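Side-chain contacts in CalS13 (PDB 4ZAS), which probably transfers an amino group to a dTDP-linked keto sugar, using pyridoxal 5'-phosphate as cofactor, as a member of the DegT/DnrJ/EryC1 aminotransferase family: residues A[314-318]-A[319-323]; A[43-46]-A[47-51]. One frame throughout, in Å; residues are numbered along the deposited sequence.

Contact 1: residues A[314-318]-A[319-323]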
loop_
_atom_site.group_PDB
_atom_site.type_symbol
_atom_site.label_atom_id
_atom_site.label_comp_id
_atom_site.label_asym_id
_atom_site.label_seq_id
_atom_site.Cartn_x
_atom_site.Cartn_y
_atom_site.Cartn_z
ATOM N N GLN A 314 14.120 -30.619 -16.136
ATOM C CA GLN A 314 13.909 -29.216 -16.483
ATOM C C GLN A 314 12.425 -28.999 -16.772
ATOM O O GLN A 314 11.659 -29.963 -16.889
ATOM C CB GLN A 314 14.757 -28.819 -17.695
ATOM C CG GLN A 314 16.261 -29.060 -17.522
ATOM C CD GLN A 314 17.089 -28.589 -18.711
ATOM O OE1 GLN A 314 16.650 -27.772 -19.515
ATOM N NE2 GLN A 314 18.270 -29.144 -18.850
ATOM N N THR A 315 12.044 -27.733 -16.894
ATOM C CA THR A 315 10.676 -27.303 -17.167
ATOM C C THR A 315 10.411 -27.324 -18.671
ATOM O O THR A 315 11.344 -27.218 -19.468
ATOM C CB THR A 315 10.430 -25.877 -16.600
ATOM O OG1 THR A 315 10.235 -25.952 -15.183
ATOM C CG2 THR A 315 9.199 -25.214 -17.225
ATOM N N GLU A 316 9.151 -27.535 -19.049
ATOM C CA GLU A 316 8.694 -27.458 -20.440
ATOM C C GLU A 316 9.155 -26.172 -21.162
ATOM O O GLU A 316 9.276 -25.119 -20.538
ATOM C CB GLU A 316 7.163 -27.556 -20.453
ATOM C CG GLU A 316 6.497 -27.315 -21.786
ATOM C CD GLU A 316 5.005 -27.090 -21.649
ATOM O OE1 GLU A 316 4.540 -25.940 -21.849
ATOM O OE2 GLU A 316 4.296 -28.088 -21.382
ATOM N N ARG A 317 9.424 -26.263 -22.463
ATOM C CA ARG A 317 9.777 -25.082 -23.264
ATOM C C ARG A 317 9.029 -25.072 -24.587
ATOM O O ARG A 317 9.289 -25.886 -25.448
ATOM C CB ARG A 317 11.284 -25.005 -23.559
ATOM C CG ARG A 317 12.209 -24.980 -22.364
ATOM C CD ARG A 317 12.418 -23.585 -21.843
ATOM N NE ARG A 317 13.444 -23.563 -20.806
ATOM C CZ ARG A 317 13.226 -23.863 -19.530
ATOM N NH1 ARG A 317 12.024 -24.249 -19.128
ATOM N NH2 ARG A 317 14.223 -23.815 -18.660
ATOM N N ALA A 318 8.141 -24.113 -24.766
ATOM C CA ALA A 318 7.395 -24.012 -26.002
ATOM C C ALA A 318 8.015 -22.976 -26.932
ATOM O O ALA A 318 8.530 -21.954 -26.483
ATOM C CB ALA A 318 5.954 -23.661 -25.699
ATOM N N ASP A 319 7.894 -23.221 -28.233
ATOM C CA ASP A 319 8.478 -22.369 -29.266
ATOM C C ASP A 319 7.727 -21.059 -29.405
ATOM O O ASP A 319 8.266 -20.068 -29.907
ATOM C CB ASP A 319 8.433 -23.076 -30.617
ATOM C CG ASP A 319 9.319 -24.290 -30.668
ATOM O OD1 ASP A 319 10.373 -24.292 -29.998
ATOM O OD2 ASP A 319 8.956 -25.248 -31.383
ATOM N N ASP A 320 6.476 -21.059 -28.957
ATOM C CA ASP A 320 5.576 -19.965 -29.272
ATOM C C ASP A 320 5.548 -18.937 -28.151
ATOM O O ASP A 320 4.588 -18.178 -28.023
ATOM C CB ASP A 320 4.173 -20.509 -29.544
ATOM C CG ASP A 320 3.505 -21.080 -28.290
ATOM O OD1 ASP A 320 4.182 -21.282 -27.243
ATOM O OD2 ASP A 320 2.287 -21.351 -28.366
ATOM N N ARG A 321 6.581 -18.937 -27.321
ATOM C CA ARG A 321 6.681 -17.941 -26.254
ATOM C C ARG A 321 8.129 -17.756 -25.872
ATOM O O ARG A 321 8.944 -18.628 -26.090
ATOM C CB ARG A 321 5.859 -18.339 -25.022
ATOM C CG ARG A 321 6.439 -19.470 -24.202
ATOM C CD ARG A 321 5.351 -20.157 -23.408
ATOM N NE ARG A 321 4.441 -20.830 -24.326
ATOM C CZ ARG A 321 3.424 -21.593 -23.947
ATOM N NH1 ARG A 321 3.195 -21.766 -22.660
ATOM N NH2 ARG A 321 2.649 -22.194 -24.854
ATOM N N GLU A 322 8.437 -16.598 -25.309
ATOM C CA GLU A 322 9.796 -16.246 -24.927
ATOM C C GLU A 322 9.856 -15.877 -23.452
ATOM O O GLU A 322 9.575 -14.740 -23.079
ATOM C CB GLU A 322 10.295 -15.097 -25.785
ATOM C CG GLU A 322 11.667 -15.298 -26.352
ATOM C CD GLU A 322 12.037 -14.180 -27.291
ATOM O OE1 GLU A 322 11.150 -13.350 -27.602
ATOM O OE2 GLU A 322 13.214 -14.117 -27.696
ATOM N N PRO A 323 10.201 -16.850 -22.607
ATOM C CA PRO A 323 10.225 -16.701 -21.149
ATOM C C PRO A 323 11.221 -15.660 -20.667
ATOM O O PRO A 323 12.177 -15.342 -21.377
ATOM C CB PRO A 323 10.621 -18.094 -20.663
ATOM C CG PRO A 323 10.238 -18.995 -21.758
ATOM C CD PRO A 323 10.449 -18.240 -23.022
HETATM O O HOH W 1 2.590 -24.338 -22.104
HETATM O O HOH W 2 10.798 -26.130 -27.727
#
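A318 and R321 are the first and last residues of a type I beta turn at the protein surface, which leads from the loop after strand 312-313 into the short strand 321-322. At the second position of the turn, D319 OD1 is joined to the backbone oxygen of R317 by a water that donates to both and lies 3.0 Å from D319 OD1. Next, D320 has CG between its backbone N and carbonyl carbon (chi1 68°), which brings OD1 to 3.3 Å from A318 CB, within the curl of the turn. Its other oxygen, OD2, forms a salt bridge with R203, beside strand 201-202, against which strand 321-322 runs antiparallel. R321 grips D320 OD1 side-on: NE and NH2 each donate to it at 3.0 Å, both nearly in the guanidinium plane, with NH2 using the syn lone pair. A bend in the arginine chain at chi3 (67°) helps to bring one face of the guanidinium over the A318 methyl, with R321 NE 3.5 Å from A318 CB. Beyond it a second water donates to E316 OE1 at 2.5 Å and accepts a weak bond from R321 NH1; E316 OE1 also bonds Y166 OH, outside the turn. With a methionine in place of R321, D320 OD1 would probably be left without its charged mate and the methyl of A318 without its flat cover. The carboxylate of D320 thus lies between two arginines, an arrangement likely to favour its ionised form and to fix its rotation.

Contact 2: residues A[43-46]-A[47-51]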
loop_
_atom_site.group_PDB
_atom_site.type_symbol
_atom_site.label_atom_id
_atom_site.label_comp_id
_atom_site.label_asym_id
_atom_site.label_seq_id
_atom_site.Cartn_x
_atom_site.Cartn_y
_atom_site.Cartn_z
ATOM N N THR A 43 20.298 11.359 -10.270
ATOM C CA THR A 43 19.991 12.623 -10.928
ATOM C C THR A 43 18.487 12.827 -11.117
ATOM O O THR A 43 17.944 13.896 -10.841
ATOM C CB THR A 43 20.693 12.698 -12.275
ATOM O OG1 THR A 43 22.111 12.631 -12.061
ATOM C CG2 THR A 43 20.350 13.988 -12.973
ATOM N N ARG A 44 17.828 11.799 -11.625
ATOM C CA ARG A 44 16.402 11.860 -11.874
ATOM C C ARG A 44 15.629 12.063 -10.558
ATOM O O ARG A 44 14.747 12.921 -10.459
ATOM C CB ARG A 44 15.968 10.577 -12.582
ATOM C CG ARG A 44 15.827 10.711 -14.088
ATOM C CD ARG A 44 15.081 9.503 -14.630
ATOM N NE ARG A 44 14.681 9.649 -16.028
ATOM C CZ ARG A 44 15.363 9.169 -17.065
ATOM N NH1 ARG A 44 16.495 8.498 -16.878
ATOM N NH2 ARG A 44 14.903 9.352 -18.294
ATOM N N VAL A 45 16.002 11.282 -9.547
ATOM C CA VAL A 45 15.351 11.282 -8.238
ATOM C C VAL A 45 15.540 12.619 -7.578
ATOM O O VAL A 45 14.642 13.153 -6.951
ATOM C CB VAL A 45 15.903 10.155 -7.343
ATOM C CG1 VAL A 45 15.479 10.345 -5.884
ATOM C CG2 VAL A 45 15.448 8.824 -7.860
ATOM N N SER A 46 16.739 13.152 -7.724
ATOM C CA SER A 46 17.075 14.446 -7.171
ATOM C C SER A 46 16.152 15.520 -7.707
ATOM O O SER A 46 15.753 16.405 -6.967
ATOM C CB SER A 46 18.531 14.785 -7.491
ATOM O OG SER A 46 18.904 16.010 -6.910
ATOM N N ALA A 47 15.774 15.416 -8.978
ATOM C CA ALA A 47 14.870 16.392 -9.604
ATOM C C ALA A 47 13.471 16.371 -8.980
ATOM O O ALA A 47 12.859 17.413 -8.744
ATOM C CB ALA A 47 14.777 16.142 -11.095
ATOM N N VAL A 48 12.982 15.168 -8.729
ATOM C CA VAL A 48 11.727 14.955 -8.047
ATOM C C VAL A 48 11.750 15.579 -6.668
ATOM O O VAL A 48 10.771 16.193 -6.245
ATOM C CB VAL A 48 11.430 13.463 -7.934
ATOM C CG1 VAL A 48 10.525 13.177 -6.738
ATOM C CG2 VAL A 48 10.826 12.970 -9.211
ATOM N N LEU A 49 12.852 15.375 -5.949
ATOM C CA LEU A 49 12.980 15.867 -4.577
ATOM C C LEU A 49 13.024 17.381 -4.495
ATOM O O LEU A 49 12.607 17.967 -3.501
ATOM C CB LEU A 49 14.210 15.280 -3.911
ATOM C CG LEU A 49 14.012 13.775 -3.797
ATOM C CD1 LEU A 49 15.276 13.116 -3.293
ATOM C CD2 LEU A 49 12.787 13.428 -2.963
ATOM N N SER A 50 13.519 18.020 -5.545
ATOM C CA SER A 50 13.615 19.462 -5.548
ATOM C C SER A 50 12.354 20.109 -6.129
ATOM O O SER A 50 12.272 21.331 -6.253
ATOM C CB SER A 50 14.834 19.892 -6.350
ATOM O OG SER A 50 14.512 19.930 -7.727
ATOM N N SER A 51 11.374 19.291 -6.501
ATOM C CA SER A 51 10.187 19.807 -7.189
ATOM C C SER A 51 9.062 20.222 -6.242
ATOM O O SER A 51 8.188 21.003 -6.613
ATOM C CB SER A 51 9.664 18.770 -8.178
ATOM O OG SER A 51 8.984 17.722 -7.504
#
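The last turns of the alpha-helix 41-49 form this contact, a piece of the dimer interface in which the side chains of V45 and L49, one helical turn apart, run alongside each other. Their methyls meet at V45 CG1 and L49 CD1, 3.8 Å apart. V45 holds CG1 anti to its backbone N (chi1 167°), while L49 CG sits beside its own N, folded back to within 3.3 Å of V45 O. That oxygen also accepts the helical bond from L49 N at 3.0 Å, in the carbonyl plane, and the leucine side chain therefore covers the acceptor of its own amide. V45 packs on V45 of the second subunit and L49 on V41 of that subunit, with a weak hydrogen bond between S46 OG and S42 OG of the second subunit alongside.

V48 CB rests 3.4 Å from V45 O. The V48 side chain touches E275 and I276 of helix 275-305, the helix that V45 meets at I280. It is also about 4 Å from the side chain of L54, which binds dTDP in a crystal structure of this protein although no dTDP occupies that site in this chain; the helix end thus borders the site.

Along the backbone, i+4 bonding continues to S50, whose N reaches S46 O at 3.1 Å, although the bond from V48 N to R44 O is weak. S50 and S51 then turn their hydroxyls to carbonyls of the last turn: S50 OG donates to A47 O, and S51 OG, which is also bonded by R53 N just beyond, donates to V48 O at 2.7 Å, from the same face of the carbonyl plane as S51 N.

How the contacts relate
Both contacts are local, yet they belong to different kinds of structure in distant parts of one subunit, with centres 41 Å apart and nearest atoms about 25 Å apart. Contact 1 is a surface turn in a single chain, built on ion pairs and bridging waters and including strand 321-322, an outer strand of a small antiparallel sheet. Contact 2 is partly buried: its apolar residues face the second subunit and helix 275-305, while its polar atoms serve mostly to finish a helix. No element is shared, and their surroundings differ accordingly, since no second chain touches contact 1 and contact 2 also borders residues of the dTDP site.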